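Local coordinates for protein phosphoglycerol transferase GacH (PDB 6DGM) that probably transfers glycerol phosphate onto the rhamnose polysaccharide of the streptococcal cell wall, here through its metal-binding extracellular sulfatase-like domain, at residues I68-L79 with D292-K303. Sequence-based numbering, arbitrary orientation.
Sequences IKAIKNSTTAGL and DYFIWSNGTNEK
I71 sets its CG2 methyl squarely over the F294 ring, 3.6 Å from the centroid and 4° off the normal, a CH-pi contact, while CG2 of I68 meets the edge of the same ring. The methyl reaches the ring because CG2 stands anti to the backbone N of I71, with CG1 turned beside that nitrogen (chi1 -67°). At the edge of the W296 indole lie T75 CG2 and S74 OG. On the other side of the sheet the Y293 ring lies flat against the backbone of A77 and G78, with G78 N 3.3 Å above its plane and L79 O at its edge; its hydroxyl bonds to the carbonyl of H306.

Strands 77-79 and 292-297 run antiparallel, G78 and Y293 forming a hydrogen-bonded pair through both N-H...O bonds, and I295 N continuing the pattern to T76 O (2.9 Å). Two lysines tie in the helix from opposite segments. K72, bent at chi3, brings NZ to D292 OD2 (2.8 Å) on the anti lone pair, a salt bridge; R54 binds the other carboxylate oxygen. K303 runs extended until chi4, where its turn (57°) brings NZ onto two neighbouring oxygens, K72 O (2.8 Å) and T75 O (2.7 Å), bridging the last turn of the helix and the following loop; with two waters also bound, the three ammonium hydrogens are probably shared among four acceptors. T75 OG1 donates to I295 O (2.7 Å).

The contact joins a helix and its following strand to the central mixed sheet of this alkaline-phosphatase-superfamily domain. Strand 290-297 lies between 263-269 and 77-81, and strand 308-310 completes that margin. Helix 229-257 packs on I71 and W296, whereas helix 314-321 packs on I295 through A317 and H321, and on T75 through H321.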
ATOM      1  N   ILE A  68     -15.153  -3.039   8.124  1.00 19.66           N
ATOM      2  CA  ILE A  68     -13.953  -3.417   7.387  1.00 19.59           C
ATOM      3  C   ILE A  68     -13.751  -4.921   7.435  1.00 19.77           C
ATOM      4  O   ILE A  68     -13.340  -5.534   6.437  1.00 19.69           O
ATOM      5  CB  ILE A  68     -12.750  -2.597   7.881  1.00 21.12           C
ATOM      6  CG1 ILE A  68     -12.852  -1.169   7.315  1.00 20.62           C
ATOM      7  CG2 ILE A  68     -11.433  -3.253   7.429  1.00 22.15           C
ATOM      8  CD1 ILE A  68     -11.864  -0.181   7.903  1.00 19.96           C
ATOM      9  N   LYS A  69     -14.112  -5.564   8.545  1.00 19.62           N
ATOM     10  CA  LYS A  69     -14.011  -7.017   8.587  1.00 21.53           C
ATOM     11  C   LYS A  69     -14.972  -7.656   7.598  1.00 22.48           C
ATOM     12  O   LYS A  69     -14.630  -8.651   6.946  1.00 22.90           O
ATOM     13  CB  LYS A  69     -14.247  -7.544   9.991  1.00 24.35           C
ATOM     14  CG  LYS A  69     -13.076  -7.242  10.928  1.00 31.26           C
ATOM     15  CD  LYS A  69     -13.014  -8.232  12.076  1.00 42.22           C
ATOM     16  CE  LYS A  69     -14.009  -7.905  13.166  1.00 49.53           C
ATOM     17  NZ  LYS A  69     -13.309  -7.423  14.402  1.00 51.75           N
ATOM     18  N   ALA A  70     -16.166  -7.082   7.454  1.00 22.33           N
ATOM     19  CA  ALA A  70     -17.125  -7.604   6.493  1.00 23.18           C
ATOM     20  C   ALA A  70     -16.628  -7.405   5.066  1.00 22.03           C
ATOM     21  O   ALA A  70     -16.841  -8.263   4.202  1.00 23.22           O
ATOM     22  CB  ALA A  70     -18.463  -6.909   6.686  1.00 24.77           C
ATOM     23  N   ILE A  71     -16.000  -6.265   4.795  1.00 20.81           N
ATOM     24  CA  ILE A  71     -15.406  -6.046   3.481  1.00 21.55           C
ATOM     25  C   ILE A  71     -14.333  -7.093   3.210  1.00 21.96           C
ATOM     26  O   ILE A  71     -14.300  -7.715   2.141  1.00 21.53           O
ATOM     27  CB  ILE A  71     -14.863  -4.609   3.372  1.00 22.01           C
ATOM     28  CG1 ILE A  71     -16.019  -3.611   3.390  1.00 22.72           C
ATOM     29  CG2 ILE A  71     -14.015  -4.473   2.106  1.00 23.17           C
ATOM     30  CD1 ILE A  71     -15.610  -2.220   3.839  1.00 23.96           C
ATOM     31  N   LYS A  72     -13.448  -7.325   4.188  1.00 22.74           N
ATOM     32  CA  LYS A  72     -12.380  -8.305   4.007  1.00 22.37           C
ATOM     33  C   LYS A  72     -12.948  -9.690   3.696  1.00 22.82           C
ATOM     34  O   LYS A  72     -12.385 -10.439   2.890  1.00 22.88           O
ATOM     35  CB  LYS A  72     -11.496  -8.353   5.255  1.00 21.10           C
ATOM     36  CG  LYS A  72     -10.671  -7.086   5.496  1.00 19.46           C
ATOM     37  CD  LYS A  72      -9.760  -7.204   6.724  1.00 19.75           C
ATOM     38  CE  LYS A  72      -8.590  -8.142   6.465  1.00 20.86           C
ATOM     39  NZ  LYS A  72      -7.849  -8.480   7.709  1.00 21.44           N
ATOM     40  N   ASN A  73     -14.069 -10.045   4.324  1.00 22.61           N
ATOM     41  CA  ASN A  73     -14.661 -11.348   4.077  1.00 25.88           C
ATOM     42  C   ASN A  73     -15.225 -11.472   2.664  1.00 28.46           C
ATOM     43  O   ASN A  73     -15.414 -12.597   2.193  1.00 31.57           O
ATOM     44  CB  ASN A  73     -15.770 -11.618   5.098  1.00 31.81           C
ATOM     45  CG  ASN A  73     -15.232 -11.964   6.470  1.00 38.92           C
ATOM     46  OD1 ASN A  73     -14.133 -12.511   6.605  1.00 41.51           O
ATOM     47  ND2 ASN A  73     -16.011 -11.650   7.503  1.00 43.19           N
ATOM     48  N   SER A  74     -15.474 -10.345   1.981  1.00 27.24           N
ATOM     49  CA  SER A  74     -16.191 -10.320   0.713  1.00 29.00           C
ATOM     50  C   SER A  74     -15.281 -10.229  -0.501  1.00 24.99           C
ATOM     51  O   SER A  74     -15.765 -10.324  -1.633  1.00 25.82           O
ATOM     52  CB  SER A  74     -17.136  -9.107   0.656  1.00 32.49           C
ATOM     53  OG  SER A  74     -16.422  -7.875   0.460  1.00 32.80           O
ATOM     54  N   THR A  75     -13.989 -10.032  -0.303  1.00 21.99           N
ATOM     55  CA  THR A  75     -13.109  -9.738  -1.421  1.00 21.72           C
ATOM     56  C   THR A  75     -11.701 -10.161  -1.036  1.00 22.33           C
ATOM     57  O   THR A  75     -11.440 -10.544   0.106  1.00 23.52           O
ATOM     58  CB  THR A  75     -13.166  -8.246  -1.776  1.00 21.93           C
ATOM     59  OG1 THR A  75     -12.537  -8.047  -3.044  1.00 22.90           O
ATOM     60  CG2 THR A  75     -12.491  -7.389  -0.707  1.00 21.82           C
ATOM     61  N   THR A  76     -10.801 -10.081  -2.002  1.00 22.47           N
ATOM     62  CA  THR A  76      -9.396 -10.370  -1.737  1.00 21.74           C
ATOM     63  C   THR A  76      -8.903  -9.506  -0.593  1.00 20.33           C
ATOM     64  O   THR A  76      -9.024  -8.281  -0.629  1.00 19.45           O
ATOM     65  CB  THR A  76      -8.587 -10.088  -3.005  1.00 21.92           C
ATOM     66  OG1 THR A  76      -9.107 -10.895  -4.065  1.00 22.40           O
ATOM     67  CG2 THR A  76      -7.101 -10.377  -2.798  1.00 21.24           C
ATOM     68  N   ALA A  77      -8.356 -10.142   0.439  1.00 19.77           N
ATOM     69  CA  ALA A  77      -8.027  -9.408   1.655  1.00 18.94           C
ATOM     70  C   ALA A  77      -7.207 -10.296   2.576  1.00 19.42           C
ATOM     71  O   ALA A  77      -7.183 -11.520   2.430  1.00 20.89           O
ATOM     72  CB  ALA A  77      -9.292  -8.947   2.387  1.00 19.62           C
ATOM     73  N   GLY A  78      -6.560  -9.664   3.545  1.00 18.35           N
ATOM     74  CA  GLY A  78      -5.775 -10.412   4.495  1.00 18.58           C
ATOM     75  C   GLY A  78      -4.942  -9.510   5.374  1.00 17.59           C
ATOM     76  O   GLY A  78      -5.377  -8.422   5.764  1.00 17.50           O
ATOM     77  N   LEU A  79      -3.730  -9.965   5.667  1.00 17.28           N
ATOM     78  CA  LEU A  79      -2.773  -9.216   6.454  1.00 17.59           C
ATOM     79  C   LEU A  79      -1.615  -8.778   5.567  1.00 18.04           C
ATOM     80  O   LEU A  79      -1.203  -9.502   4.655  1.00 18.02           O
ATOM     81  CB  LEU A  79      -2.227 -10.074   7.596  1.00 18.85           C
ATOM     82  CG  LEU A  79      -3.291 -10.670   8.514  1.00 21.29           C
ATOM     83  CD1 LEU A  79      -2.649 -11.542   9.576  1.00 23.17           C
ATOM     84  CD2 LEU A  79      -4.106  -9.577   9.164  1.00 21.49           C
ATOM     85  N   ASP A 292      -4.009  -4.757   8.388  1.00 15.99           N
ATOM     86  CA  ASP A 292      -5.087  -5.235   7.519  1.00 15.99           C
ATOM     87  C   ASP A 292      -4.997  -4.634   6.128  1.00 17.08           C
ATOM     88  O   ASP A 292      -4.609  -3.478   5.964  1.00 16.77           O
ATOM     89  CB  ASP A 292      -6.431  -4.846   8.139  1.00 16.38           C
ATOM     90  CG  ASP A 292      -6.619  -5.445   9.511  1.00 18.37           C
ATOM     91  OD1 ASP A 292      -6.163  -4.816  10.504  1.00 18.63           O
ATOM     92  OD2 ASP A 292      -7.192  -6.564   9.593  1.00 20.24           O
ATOM     93  N   TYR A 293      -5.362  -5.427   5.123  1.00 17.39           N
ATOM     94  CA  TYR A 293      -5.526  -4.898   3.778  1.00 17.09           C
ATOM     95  C   TYR A 293      -6.733  -5.548   3.106  1.00 16.95           C
ATOM     96  O   TYR A 293      -7.150  -6.658   3.447  1.00 17.64           O
ATOM     97  CB  TYR A 293      -4.277  -5.103   2.890  1.00 16.55           C
ATOM     98  CG  TYR A 293      -4.241  -6.460   2.200  1.00 17.23           C
ATOM     99  CD1 TYR A 293      -4.819  -6.633   0.947  1.00 18.53           C
ATOM    100  CD2 TYR A 293      -3.660  -7.575   2.812  1.00 16.53           C
ATOM    101  CE1 TYR A 293      -4.824  -7.861   0.330  1.00 19.66           C
ATOM    102  CE2 TYR A 293      -3.664  -8.814   2.195  1.00 17.94           C
ATOM    103  CZ  TYR A 293      -4.240  -8.948   0.951  1.00 19.28           C
ATOM    104  OH  TYR A 293      -4.260 -10.161   0.303  1.00 19.92           O
ATOM    105  N   PHE A 294      -7.280  -4.838   2.127  1.00 16.15           N
ATOM    106  CA  PHE A 294      -8.237  -5.426   1.200  1.00 16.11           C
ATOM    107  C   PHE A 294      -8.076  -4.788  -0.173  1.00 16.14           C
ATOM    108  O   PHE A 294      -7.559  -3.676  -0.315  1.00 15.81           O
ATOM    109  CB  PHE A 294      -9.692  -5.370   1.704  1.00 16.59           C
ATOM    110  CG  PHE A 294     -10.283  -3.985   1.836  1.00 17.55           C
ATOM    111  CD1 PHE A 294     -10.693  -3.282   0.724  1.00 18.46           C
ATOM    112  CD2 PHE A 294     -10.491  -3.420   3.089  1.00 17.87           C
ATOM    113  CE1 PHE A 294     -11.256  -2.029   0.835  1.00 19.11           C
ATOM    114  CE2 PHE A 294     -11.075  -2.167   3.212  1.00 18.43           C
ATOM    115  CZ  PHE A 294     -11.465  -1.473   2.084  1.00 19.00           C
ATOM    116  N   ILE A 295      -8.524  -5.524  -1.187  1.00 16.64           N
ATOM    117  CA  ILE A 295      -8.528  -5.075  -2.570  1.00 16.98           C
ATOM    118  C   ILE A 295      -9.964  -5.275  -3.036  1.00 17.01           C
ATOM    119  O   ILE A 295     -10.425  -6.415  -3.144  1.00 18.81           O
ATOM    120  CB  ILE A 295      -7.534  -5.857  -3.439  1.00 17.59           C
ATOM    121  CG1 ILE A 295      -6.106  -5.688  -2.894  1.00 17.41           C
ATOM    122  CG2 ILE A 295      -7.613  -5.356  -4.869  1.00 18.20           C
ATOM    123  CD1 ILE A 295      -5.018  -6.444  -3.670  1.00 18.41           C
ATOM    124  N   TRP A 296     -10.693  -4.168  -3.229  1.00 17.56           N
ATOM    125  CA  TRP A 296     -12.138  -4.190  -3.435  1.00 19.16           C
ATOM    126  C   TRP A 296     -12.477  -3.397  -4.688  1.00 19.23           C
ATOM    127  O   TRP A 296     -12.039  -2.250  -4.827  1.00 19.29           O
ATOM    128  CB  TRP A 296     -12.833  -3.536  -2.233  1.00 19.66           C
ATOM    129  CG  TRP A 296     -14.335  -3.395  -2.324  1.00 19.43           C
ATOM    130  CD1 TRP A 296     -15.260  -4.260  -1.837  1.00 20.16           C
ATOM    131  CD2 TRP A 296     -15.069  -2.315  -2.919  1.00 18.98           C
ATOM    132  NE1 TRP A 296     -16.524  -3.797  -2.088  1.00 20.12           N
ATOM    133  CE2 TRP A 296     -16.437  -2.605  -2.755  1.00 19.81           C
ATOM    134  CE3 TRP A 296     -14.703  -1.145  -3.584  1.00 18.73           C
ATOM    135  CZ2 TRP A 296     -17.448  -1.754  -3.221  1.00 21.27           C
ATOM    136  CZ3 TRP A 296     -15.697  -0.299  -4.040  1.00 19.91           C
ATOM    137  CH2 TRP A 296     -17.057  -0.603  -3.851  1.00 21.36           C
ATOM    138  N   SER A 297     -13.269  -4.004  -5.580  1.00 18.84           N
ATOM    139  CA  SER A 297     -13.811  -3.353  -6.768  1.00 19.51           C
ATOM    140  C   SER A 297     -15.290  -3.040  -6.567  1.00 20.32           C
ATOM    141  O   SER A 297     -15.987  -3.685  -5.778  1.00 21.47           O
ATOM    142  CB  SER A 297     -13.658  -4.244  -8.007  1.00 21.04           C
ATOM    143  OG  SER A 297     -12.327  -4.672  -8.199  1.00 21.86           O
ATOM    144  N   ASN A 298     -15.771  -2.052  -7.311  1.00 19.61           N
ATOM    145  CA  ASN A 298     -17.141  -1.580  -7.151  1.00 22.86           C
ATOM    146  C   ASN A 298     -18.159  -2.384  -7.939  1.00 26.45           C
ATOM    147  O   ASN A 298     -19.337  -2.019  -7.945  1.00 29.67           O
ATOM    148  CB  ASN A 298     -17.243  -0.089  -7.479  1.00 21.82           C
ATOM    149  CG  ASN A 298     -17.050   0.209  -8.941  1.00 21.70           C
ATOM    150  OD1 ASN A 298     -16.513  -0.608  -9.707  1.00 21.00           O
ATOM    151  ND2 ASN A 298     -17.481   1.393  -9.343  1.00 21.27           N
ATOM    152  N   GLY A 299     -17.739  -3.470  -8.580  1.00 28.66           N
ATOM    153  CA  GLY A 299     -18.670  -4.391  -9.207  1.00 31.12           C
ATOM    154  C   GLY A 299     -18.624  -5.728  -8.500  1.00 34.61           C
ATOM    155  O   GLY A 299     -18.736  -5.784  -7.272  1.00 36.67           O
ATOM    156  N   THR A 300     -18.426  -6.802  -9.250  1.00 32.61           N
ATOM    157  CA  THR A 300     -18.308  -8.134  -8.678  1.00 34.80           C
ATOM    158  C   THR A 300     -16.867  -8.376  -8.257  1.00 32.79           C
ATOM    159  O   THR A 300     -15.931  -7.984  -8.958  1.00 38.98           O
ATOM    160  CB  THR A 300     -18.740  -9.180  -9.708  1.00 39.19           C
ATOM    161  OG1 THR A 300     -20.087  -8.907 -10.127  1.00 41.06           O
ATOM    162  CG2 THR A 300     -18.674 -10.576  -9.111  1.00 44.60           C
ATOM    163  N   ASN A 301     -16.692  -8.985  -7.088  1.00 28.48           N
ATOM    164  CA  ASN A 301     -15.366  -9.219  -6.535  1.00 25.83           C
ATOM    165  C   ASN A 301     -15.107 -10.709  -6.440  1.00 27.74           C
ATOM    166  O   ASN A 301     -15.954 -11.456  -5.941  1.00 28.38           O
ATOM    167  CB  ASN A 301     -15.226  -8.613  -5.138  1.00 23.51           C
ATOM    168  CG  ASN A 301     -14.936  -7.146  -5.185  1.00 22.66           C
ATOM    169  OD1 ASN A 301     -13.984  -6.711  -5.849  1.00 22.23           O
ATOM    170  ND2 ASN A 301     -15.764  -6.359  -4.514  1.00 22.71           N
ATOM    171  N   GLU A 302     -13.961 -11.131  -6.957  1.00 29.27           N
ATOM    172  CA  GLU A 302     -13.398 -12.411  -6.579  1.00 33.09           C
ATOM    173  C   GLU A 302     -12.753 -12.272  -5.202  1.00 30.31           C
ATOM    174  O   GLU A 302     -12.606 -11.171  -4.659  1.00 31.18           O
ATOM    175  CB  GLU A 302     -12.336 -12.842  -7.588  1.00 38.99           C
ATOM    176  CG  GLU A 302     -12.877 -13.097  -8.986  1.00 48.69           C
ATOM    177  CD  GLU A 302     -13.633 -14.405  -9.094  1.00 60.44           C
ATOM    178  OE1 GLU A 302     -13.127 -15.429  -8.587  1.00 64.89           O
ATOM    179  OE2 GLU A 302     -14.737 -14.408  -9.683  1.00 65.63           O
ATOM    180  N   LYS A 303     -12.377 -13.405  -4.623  1.00 28.47           N
ATOM    181  CA  LYS A 303     -11.634 -13.419  -3.365  1.00 27.91           C
ATOM    182  C   LYS A 303     -10.446 -14.347  -3.606  1.00 29.02           C
ATOM    183  O   LYS A 303     -10.562 -15.572  -3.475  1.00 31.97           O
ATOM    184  CB  LYS A 303     -12.498 -13.862  -2.193  1.00 28.58           C
ATOM    185  CG  LYS A 303     -11.807 -13.714  -0.854  1.00 26.85           C
ATOM    186  CD  LYS A 303     -12.784 -13.713   0.309  1.00 25.49           C
ATOM    187  CE  LYS A 303     -12.024 -13.773   1.631  1.00 25.60           C
ATOM    188  NZ  LYS A 303     -11.054 -12.667   1.805  1.00 26.54           N
TER
HETATM  189  O   HOH W   1     -17.587  -7.848  -2.627  1.00 40.80           O
HETATM  190  O   HOH W   2      -8.667 -13.126   0.303  1.00 21.98           O
HETATM  191  O   HOH W   3      -9.598 -13.031   4.320  1.00 39.97           O